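Side-chain contacts in putative exported protein (Bordetella pertussis Tohama I, PDB 2PFZ), which binds pyroglutamic acid as an extracytoplasmic solute receptor and probably delivers it to a tripartite ATP-independent periplasmic (TRAP) transporter: residues 40-43 with 44-48; 141-145 with 146-150; 164-167 with 168-171; 189-192 with 193-197. All coordinates share one frame; numbering follows the deposited sequence.

Overall arrangement
From the N terminus, interaction 1 closes the turn that carries the chain from strand 35-39 to helix 50-55. Interaction 2 caps helix 146-155 where it leaves strand 140-143, interaction 3 starts helix 167-172 after strand 158-161, and interaction 4 ends helix 183-188 on the way to strand 197-199. All four follow in series; none nests or crosses. In space, however, interaction 3 is a hub. Ala165 touches Asn41 of interaction 1, Gln164 and Leu167 pack against Arg142 of interaction 2, and Met171 packs against Thr191 and Ile195 of interaction 4. Interactions 2 and 3 also border the bound pyroglutamic acid.

Interaction 1 (40-43 with 44-48)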
# COMPACT_ATOMS: atom_id res chain seq x y z
N ASN A 40 -2.15 -13.81 -9.18
CA ASN A 40 -1.27 -12.65 -9.05
C ASN A 40 -1.24 -11.74 -10.26
O ASN A 40 -1.86 -12.02 -11.28
CB ASN A 40 0.13 -13.03 -8.56
CG ASN A 40 0.98 -13.66 -9.62
OD1 ASN A 40 0.96 -13.24 -10.79
ND2 ASN A 40 1.77 -14.67 -9.23
N ASN A 41 -0.54 -10.62 -10.10
CA ASN A 41 -0.39 -9.63 -11.15
C ASN A 41 -1.71 -9.15 -11.76
O ASN A 41 -1.76 -8.92 -12.97
CB ASN A 41 0.56 -10.14 -12.23
CG ASN A 41 1.22 -9.00 -13.02
OD1 ASN A 41 1.59 -7.97 -12.46
ND2 ASN A 41 1.39 -9.21 -14.33
N ALA A 42 -2.75 -9.01 -10.93
CA ALA A 42 -4.07 -8.53 -11.39
C ALA A 42 -4.71 -9.40 -12.47
O ALA A 42 -5.57 -8.93 -13.25
CB ALA A 42 -3.99 -7.06 -11.87
N SER A 43 -4.32 -10.68 -12.50
CA SER A 43 -4.80 -11.62 -13.52
C SER A 43 -6.30 -11.95 -13.42
O SER A 43 -6.95 -12.23 -14.45
CB SER A 43 -3.96 -12.91 -13.52
OG SER A 43 -3.86 -13.48 -12.23
N LEU A 44 -6.83 -11.94 -12.20
CA LEU A 44 -8.26 -12.25 -11.97
C LEU A 44 -9.06 -10.99 -11.70
O LEU A 44 -10.06 -10.71 -12.38
CB LEU A 44 -8.41 -13.21 -10.79
CG LEU A 44 -9.84 -13.71 -10.58
CD1 LEU A 44 -10.42 -14.38 -11.86
CD2 LEU A 44 -9.87 -14.64 -9.38
N TYR A 45 -8.65 -10.26 -10.66
CA TYR A 45 -9.19 -8.94 -10.41
C TYR A 45 -8.08 -7.91 -10.32
O TYR A 45 -6.96 -8.23 -9.89
CB TYR A 45 -10.01 -8.97 -9.12
CG TYR A 45 -11.23 -9.85 -9.27
CD1 TYR A 45 -12.36 -9.39 -9.96
CD2 TYR A 45 -11.25 -11.13 -8.73
CE1 TYR A 45 -13.47 -10.19 -10.13
CE2 TYR A 45 -12.38 -11.95 -8.88
CZ TYR A 45 -13.47 -11.48 -9.58
OH TYR A 45 -14.59 -12.31 -9.72
N LYS A 46 -8.38 -6.68 -10.74
CA LYS A 46 -7.39 -5.58 -10.73
C LYS A 46 -7.49 -4.80 -9.42
O LYS A 46 -8.47 -4.94 -8.71
CB LYS A 46 -7.67 -4.63 -11.89
CG LYS A 46 -7.45 -5.23 -13.27
CD LYS A 46 -8.08 -4.34 -14.29
CE LYS A 46 -7.51 -4.58 -15.67
NZ LYS A 46 -7.79 -5.96 -16.05
N ALA A 47 -6.48 -3.99 -9.11
CA ALA A 47 -6.42 -3.29 -7.82
C ALA A 47 -7.73 -2.62 -7.42
O ALA A 47 -8.22 -2.86 -6.29
CB ALA A 47 -5.27 -2.28 -7.78
N PRO A 48 -8.33 -1.80 -8.32
CA PRO A 48 -9.54 -1.09 -7.91
C PRO A 48 -10.74 -2.00 -7.67
O PRO A 48 -11.72 -1.54 -7.05
CB PRO A 48 -9.84 -0.17 -9.11
CG PRO A 48 -8.54 -0.06 -9.86
CD PRO A 48 -7.94 -1.44 -9.70
O HOH W 1 -8.02 -8.48 -14.43
O HOH W 2 -9.07 -10.76 -15.44
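Ala42 meets Tyr45 and Lys46 across a tight turn of chain, an example of how a loop with little regular structure is held by small contacts and water. The CA of Ala42 turns its hydrogen to the carbonyl of Tyr45, with CA 3.3 Å from Tyr45 O and an angle of 142° at the hydrogen. Its methyl packs alongside the root of the lysine, Ala42 CB lying 3.9 Å from Lys46 CA and 4.2 Å from Lys46 CG. The lysine chain runs extended and bends only at its last torsion, which brings NZ back toward the turn. There one water donates to Ala42 O at 2.8 Å and accepts from Lys46 NZ at 3.0 Å. A second water donates to both Ser43 O and Leu44 O, the latter at 3.2 Å.

Behind this shell stands a type I' beta turn from Asn40 to Ser43, with Asn41 and Ala42 both at positive phi. Asn40 O is gripped twice by Ser43: by the backbone N at 3.1 Å and by OG at 2.7 Å. With chi1 at 52°, OG sits between the backbone N and the carbonyl carbon of Ser43; this points OG back to Asn40 O, which it meets in the carbonyl plane, on a lone pair. Outside the turn, Glu49 accepts from Lys46 N, and backbone bonds tie Asn41 to Tyr9 and Ala42 to Thr7. The whole forms a surface loop after strand 35-39, and Tyr45 rests on Ile50, Arg52 and Ala53 of the helix 50-55 that follows.

Interaction 2 (141-145 with 146-150); sequences WRAYS and PVTAK. With PCA (pyroglutamic acid), chain B.
In the beta-alpha-beta unit of strand 140-143, helix 146-155 and strand 158-161, Ser145 is the N-cap of the helix and grips Val147 and Thr148, while Arg142 and Tyr144, just before it, reach the ligand. Ser145 OG accepts from Thr148 N at 3.0 Å with an N-H...O angle of 148°, and weakly from Val147 N. A chi1 of 72° swings this hydroxyl over the start of the helix. Ser145 O meanwhile takes Ala149 N at 3.0 Å, the first regular helical bond, and the Ala143 and Ala149 methyls pack where strand and helix run nearly antiparallel.

Arg142 and Tyr144 belong to the pyroglutamic acid pocket. The guanidinium meets the ligand carboxylate in two bonds, NH1 to OXT at 2.9 Å and NH2 to O at 2.8 Å, with OXT in its plane, and NE is held by Val162 O. Thr148 OG1 lies over one face of the Tyr144 ring, near the rim, though the placement of this side chain is doubtful. The ring's OH bonds to Trp204 NE1. Over the opposite face, above the ring centre, the ligand's CB stands 3.8 Å from the ring plane.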
# COMPACT_ATOMS: atom_id res chain seq x y z
N TRP A 141 3.06 12.93 -13.88
CA TRP A 141 3.10 12.10 -12.68
C TRP A 141 2.20 10.87 -12.82
O TRP A 141 1.09 10.99 -13.31
CB TRP A 141 2.61 12.97 -11.54
CG TRP A 141 2.66 12.44 -10.15
CD1 TRP A 141 1.80 11.53 -9.59
CD2 TRP A 141 3.51 12.90 -9.09
NE1 TRP A 141 2.10 11.37 -8.24
CE2 TRP A 141 3.13 12.21 -7.91
CE3 TRP A 141 4.56 13.84 -9.02
CZ2 TRP A 141 3.78 12.40 -6.67
CZ3 TRP A 141 5.22 14.04 -7.78
CH2 TRP A 141 4.82 13.32 -6.62
N ARG A 142 2.70 9.72 -12.41
CA ARG A 142 1.90 8.51 -12.31
C ARG A 142 1.36 8.36 -10.89
O ARG A 142 2.12 8.22 -9.92
CB ARG A 142 2.73 7.29 -12.72
CG ARG A 142 2.04 5.92 -12.50
CD ARG A 142 2.48 5.27 -11.16
NE ARG A 142 1.81 3.98 -10.89
CZ ARG A 142 2.15 3.17 -9.89
NH1 ARG A 142 3.18 3.48 -9.08
NH2 ARG A 142 1.48 2.04 -9.71
N ALA A 143 0.04 8.40 -10.77
CA ALA A 143 -0.61 8.15 -9.49
C ALA A 143 -0.91 6.66 -9.43
O ALA A 143 -1.05 6.01 -10.46
CB ALA A 143 -1.90 8.95 -9.36
N TYR A 144 -0.98 6.13 -8.21
CA TYR A 144 -1.46 4.77 -7.99
C TYR A 144 -2.69 4.77 -7.07
O TYR A 144 -3.22 3.70 -6.73
CB TYR A 144 -0.31 3.90 -7.43
CG TYR A 144 0.23 4.27 -6.05
CD1 TYR A 144 1.53 4.76 -5.90
CD2 TYR A 144 -0.56 4.12 -4.90
CE1 TYR A 144 2.03 5.10 -4.64
CE2 TYR A 144 -0.08 4.45 -3.63
CZ TYR A 144 1.24 4.94 -3.51
OH TYR A 144 1.75 5.25 -2.27
N SER A 145 -3.19 5.95 -6.71
CA SER A 145 -4.32 6.04 -5.81
C SER A 145 -4.93 7.43 -5.92
O SER A 145 -4.25 8.35 -6.39
CB SER A 145 -3.84 5.83 -4.38
OG SER A 145 -3.10 6.95 -3.93
N PRO A 146 -6.18 7.61 -5.44
CA PRO A 146 -6.76 8.98 -5.34
C PRO A 146 -5.88 9.93 -4.53
O PRO A 146 -5.82 11.14 -4.81
CB PRO A 146 -8.06 8.74 -4.58
CG PRO A 146 -8.45 7.34 -5.00
CD PRO A 146 -7.15 6.59 -4.99
N VAL A 147 -5.20 9.39 -3.51
CA VAL A 147 -4.51 10.26 -2.55
C VAL A 147 -3.22 10.77 -3.19
O VAL A 147 -2.79 11.90 -3.02
CB VAL A 147 -4.30 9.52 -1.19
CG1 VAL A 147 -3.46 8.33 -1.40
CG2 VAL A 147 -3.66 10.45 -0.10
N THR A 148 -2.64 9.91 -4.00
CA THR A 148 -1.39 10.16 -4.64
C THR A 148 -1.65 11.08 -5.87
O THR A 148 -0.80 11.90 -6.25
CB THR A 148 -0.82 8.76 -4.82
OG1 THR A 148 0.48 8.59 -4.23
CG2 THR A 148 -1.07 8.15 -6.11
N ALA A 149 -2.86 11.00 -6.43
CA ALA A 149 -3.32 12.02 -7.39
C ALA A 149 -3.50 13.40 -6.74
O ALA A 149 -3.10 14.43 -7.31
CB ALA A 149 -4.63 11.57 -8.09
N LYS A 150 -4.06 13.42 -5.53
CA LYS A 150 -4.21 14.67 -4.77
C LYS A 150 -2.86 15.32 -4.45
O LYS A 150 -2.69 16.51 -4.64
CB LYS A 150 -5.03 14.47 -3.48
CG LYS A 150 -5.25 15.76 -2.69
CD LYS A 150 -5.95 16.82 -3.57
CE LYS A 150 -6.47 17.99 -2.73
NZ LYS A 150 -7.67 18.65 -3.40
N PCA B . 4.02 0.37 -4.75
CA PCA B . 2.60 0.30 -5.13
CB PCA B . 1.71 1.00 -4.10
CG PCA B . 2.65 1.56 -3.05
CD PCA B . 4.01 1.09 -3.49
OE PCA B . 5.03 1.26 -2.82
C PCA B . 2.46 1.05 -6.43
O PCA B . 1.47 0.90 -7.17
OXT PCA B . 3.36 1.83 -6.76

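Interaction 3 (164-167 with 168-171). With PCA (pyroglutamic acid), chain B.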
# COMPACT_ATOMS: atom_id res chain seq x y z
N GLN A 164 0.15 -0.84 -11.05
CA GLN A 164 1.53 -1.33 -11.15
C GLN A 164 1.70 -2.30 -12.32
O GLN A 164 2.75 -2.32 -12.96
CB GLN A 164 2.03 -2.01 -9.86
CG GLN A 164 3.53 -2.30 -9.93
CD GLN A 164 4.16 -2.77 -8.62
OE1 GLN A 164 4.95 -3.71 -8.60
NE2 GLN A 164 3.82 -2.11 -7.54
N ALA A 165 0.67 -3.11 -12.57
CA ALA A 165 0.68 -4.08 -13.68
C ALA A 165 0.84 -3.44 -15.07
O ALA A 165 1.26 -4.13 -16.02
CB ALA A 165 -0.57 -4.98 -13.64
N GLU A 166 0.49 -2.15 -15.17
CA GLU A 166 0.63 -1.35 -16.40
C GLU A 166 1.73 -0.28 -16.36
O GLU A 166 1.84 0.52 -17.29
CB GLU A 166 -0.68 -0.65 -16.75
CG GLU A 166 -1.68 -1.54 -17.44
CD GLU A 166 -2.40 -2.43 -16.48
OE1 GLU A 166 -2.98 -1.90 -15.50
OE2 GLU A 166 -2.40 -3.66 -16.70
N LEU A 167 2.53 -0.26 -15.30
CA LEU A 167 3.49 0.84 -15.10
C LEU A 167 4.67 0.77 -16.08
O LEU A 167 5.08 1.78 -16.65
CB LEU A 167 4.04 0.81 -13.67
CG LEU A 167 4.28 2.10 -12.89
CD1 LEU A 167 5.17 1.84 -11.68
CD2 LEU A 167 4.77 3.29 -13.68
N ALA A 168 5.23 -0.41 -16.24
CA ALA A 168 6.38 -0.57 -17.13
C ALA A 168 6.06 -0.04 -18.54
O ALA A 168 6.86 0.71 -19.13
CB ALA A 168 6.82 -2.02 -17.17
N GLN A 169 4.88 -0.39 -19.02
CA GLN A 169 4.37 0.05 -20.30
C GLN A 169 4.18 1.57 -20.37
O GLN A 169 4.61 2.19 -21.32
CB GLN A 169 3.06 -0.69 -20.61
CG GLN A 169 2.42 -0.36 -21.92
CD GLN A 169 1.01 -0.96 -22.08
OE1 GLN A 169 0.48 -1.57 -21.15
NE2 GLN A 169 0.42 -0.78 -23.25
N ALA A 170 3.55 2.15 -19.35
CA ALA A 170 3.36 3.61 -19.27
C ALA A 170 4.68 4.40 -19.29
O ALA A 170 4.74 5.52 -19.84
CB ALA A 170 2.55 3.99 -18.04
N MET A 171 5.73 3.83 -18.69
CA MET A 171 7.05 4.45 -18.72
C MET A 171 7.68 4.28 -20.08
O MET A 171 8.25 5.23 -20.62
CB MET A 171 7.96 3.85 -17.65
CG MET A 171 7.64 4.33 -16.23
SD MET A 171 8.79 3.68 -15.00
CE MET A 171 8.42 1.94 -15.13
N PCA B . 4.02 0.37 -4.75
CA PCA B . 2.60 0.30 -5.13
CB PCA B . 1.71 1.00 -4.10
CG PCA B . 2.65 1.56 -3.05
CD PCA B . 4.01 1.09 -3.49
OE PCA B . 5.03 1.26 -2.82
C PCA B . 2.46 1.05 -6.43
O PCA B . 1.47 0.90 -7.17
OXT PCA B . 3.36 1.83 -6.76
O HOH W 3 4.38 -2.84 -15.02
O HOH W 4 3.57 -2.87 -18.03
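Leu167 and Met171 form an i to i+4 contact on the first turn of the helix 167-172, which follows strand 158-161. Their side chains meet at an oblique angle, with Leu167 CD2 4.0 Å from Met171 CG. The methionine is folded at its end: chi3 of -64° curls CE back over the helix start, where it lies 3.7 Å from Leu167 O. That same carbonyl accepts from Met171 N at 3.0 Å, the N lying almost straight out from it at a C=O...N angle of 164°. One residue earlier, Glu166 O takes Ala170 N at 3.1 Å in the matching helical bond.

Glu166 is the N-cap residue, and the chain before it makes a tight turn, Gln164 O accepting from Leu167 N three residues on. Here the arrangement illustrates how water can bridge the turn that leads into a helix. Instead of direct bonds between residues four apart, one water donates to Gln164 O at 2.7 Å and accepts from Ala168 N at 2.8 Å. A second water bridges the next pair, accepting from Gln169 N and donating only weakly to Ala165 O.

The approach to the helix also carries a pocket residue of this family 7 solute-binding protein. Gln164, its CG anti to the backbone N at chi1 -171° and its chain extended, sends its amide toward pyroglutamic acid, NE2 lying 3.6 Å from the ligand C. Trp119 and Tyr9 pack against this side chain, and Gln164 and Leu167 both touch Arg142, the residue that binds the ligand carboxylate.

Interaction 4 (189-192 with 193-197)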
# COMPACT_ATOMS: atom_id res chain seq x y z
N THR A 189 9.62 -3.06 -11.59
CA THR A 189 9.11 -2.58 -12.87
C THR A 189 10.26 -2.08 -13.75
O THR A 189 10.04 -1.50 -14.83
CB THR A 189 8.05 -1.45 -12.69
OG1 THR A 189 8.63 -0.33 -11.99
CG2 THR A 189 6.79 -1.98 -11.97
N LYS A 190 11.48 -2.32 -13.27
CA LYS A 190 12.71 -1.82 -13.90
C LYS A 190 12.61 -0.34 -14.26
O LYS A 190 12.93 0.06 -15.39
CB LYS A 190 13.06 -2.67 -15.13
CG LYS A 190 13.47 -4.08 -14.76
CD LYS A 190 14.53 -4.62 -15.71
CE LYS A 190 13.92 -5.35 -16.88
NZ LYS A 190 13.94 -6.81 -16.61
N THR A 191 12.17 0.47 -13.29
CA THR A 191 12.01 1.93 -13.44
C THR A 191 13.33 2.62 -13.80
O THR A 191 13.34 3.64 -14.48
CB THR A 191 11.36 2.54 -12.16
OG1 THR A 191 9.99 2.17 -12.15
CG2 THR A 191 11.42 4.07 -12.14
N TYR A 192 14.43 2.03 -13.34
CA TYR A 192 15.77 2.52 -13.65
C TYR A 192 16.11 2.61 -15.14
O TYR A 192 17.02 3.36 -15.53
CB TYR A 192 16.82 1.69 -12.91
CG TYR A 192 16.76 0.20 -13.18
CD1 TYR A 192 16.16 -0.67 -12.26
CD2 TYR A 192 17.31 -0.36 -14.34
CE1 TYR A 192 16.11 -2.06 -12.50
CE2 TYR A 192 17.27 -1.73 -14.58
CZ TYR A 192 16.67 -2.56 -13.66
OH TYR A 192 16.65 -3.91 -13.90
N GLU A 193 15.41 1.86 -15.98
CA GLU A 193 15.59 1.97 -17.42
C GLU A 193 15.14 3.35 -17.97
O GLU A 193 15.69 3.84 -18.96
CB GLU A 193 14.88 0.81 -18.14
CG GLU A 193 15.53 -0.54 -17.84
CD GLU A 193 14.81 -1.72 -18.48
OE1 GLU A 193 13.65 -1.55 -18.92
OE2 GLU A 193 15.40 -2.82 -18.55
N TYR A 194 14.19 3.99 -17.28
CA TYR A 194 13.54 5.18 -17.80
C TYR A 194 13.63 6.39 -16.91
O TYR A 194 13.53 7.53 -17.38
CB TYR A 194 12.06 4.89 -18.05
CG TYR A 194 11.83 3.81 -19.07
CD1 TYR A 194 11.91 4.09 -20.43
CD2 TYR A 194 11.54 2.50 -18.68
CE1 TYR A 194 11.70 3.08 -21.38
CE2 TYR A 194 11.32 1.50 -19.62
CZ TYR A 194 11.40 1.80 -20.96
OH TYR A 194 11.19 0.81 -21.89
N ILE A 195 13.81 6.14 -15.62
CA ILE A 195 13.82 7.22 -14.63
C ILE A 195 15.06 7.05 -13.75
O ILE A 195 15.31 5.97 -13.24
CB ILE A 195 12.50 7.23 -13.81
CG1 ILE A 195 11.29 7.37 -14.73
CG2 ILE A 195 12.51 8.35 -12.80
CD1 ILE A 195 9.93 7.21 -14.05
N LYS A 196 15.83 8.12 -13.58
CA LYS A 196 17.20 8.02 -13.07
C LYS A 196 17.46 8.41 -11.61
O LYS A 196 18.58 8.21 -11.13
CB LYS A 196 18.15 8.83 -13.95
CG LYS A 196 19.05 7.98 -14.81
CD LYS A 196 18.26 7.25 -15.87
CE LYS A 196 18.90 5.92 -16.15
NZ LYS A 196 18.31 5.33 -17.37
N LYS A 197 16.47 9.00 -10.94
CA LYS A 197 16.65 9.47 -9.56
C LYS A 197 15.53 8.89 -8.70
O LYS A 197 14.42 8.67 -9.19
CB LYS A 197 16.61 11.01 -9.46
CG LYS A 197 17.69 11.77 -10.27
CD LYS A 197 17.42 13.27 -10.27
CE LYS A 197 18.23 14.04 -11.34
NZ LYS A 197 19.57 13.45 -11.60
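Thr191 O is gripped by two backbone donors of the following turn. Ile195 N approaches at 2.8 Å, nearly straight out from the carbonyl at a C=O...N angle of 167°, whereas Tyr194 N, at 2.9 Å, comes from above the carbonyl plane. One carbonyl thus gathers the end of the short 3-10 turn. The preceding carbonyl has a single such donor: Lys190 O takes Glu193 N at 3.1 Å, from above its plane.

The side chains follow the same path. With chi1 at -74°, Thr191 turns its hydroxyl beside the backbone N and its methyl the other way, so that CG2 lies 3.7 Å from Ile195 CB. The hydroxyl is bonded to Tyr179 OH of strand 178-181, and Phe125 of strand 123-126 touches both Thr191 and Ile195. On the outer side Lys196 doubles back, and its NZ reaches Tyr192 O at 3.0 Å.

Tyr192 and Glu193 lie side by side and point the same way, the ring and carboxylate planes 83° apart. Glu193 also lies across the root of Lys190, its CD 3.9 Å from Lys190 CB. The placement of the end of the Lys190 chain is doubtful, and in the model its charge does not meet that of Glu193, although the two may still attract each other.

The segment begins at the C-terminal end of helix 183-188. Lys190, at positive phi, is the C-prime residue of a Schellman motif in which Thr191 N pairs with Gly186 O and Lys190 N with Phe187 O, a classic way to end a helix, here continued by a 3-10 turn toward strand 197-199.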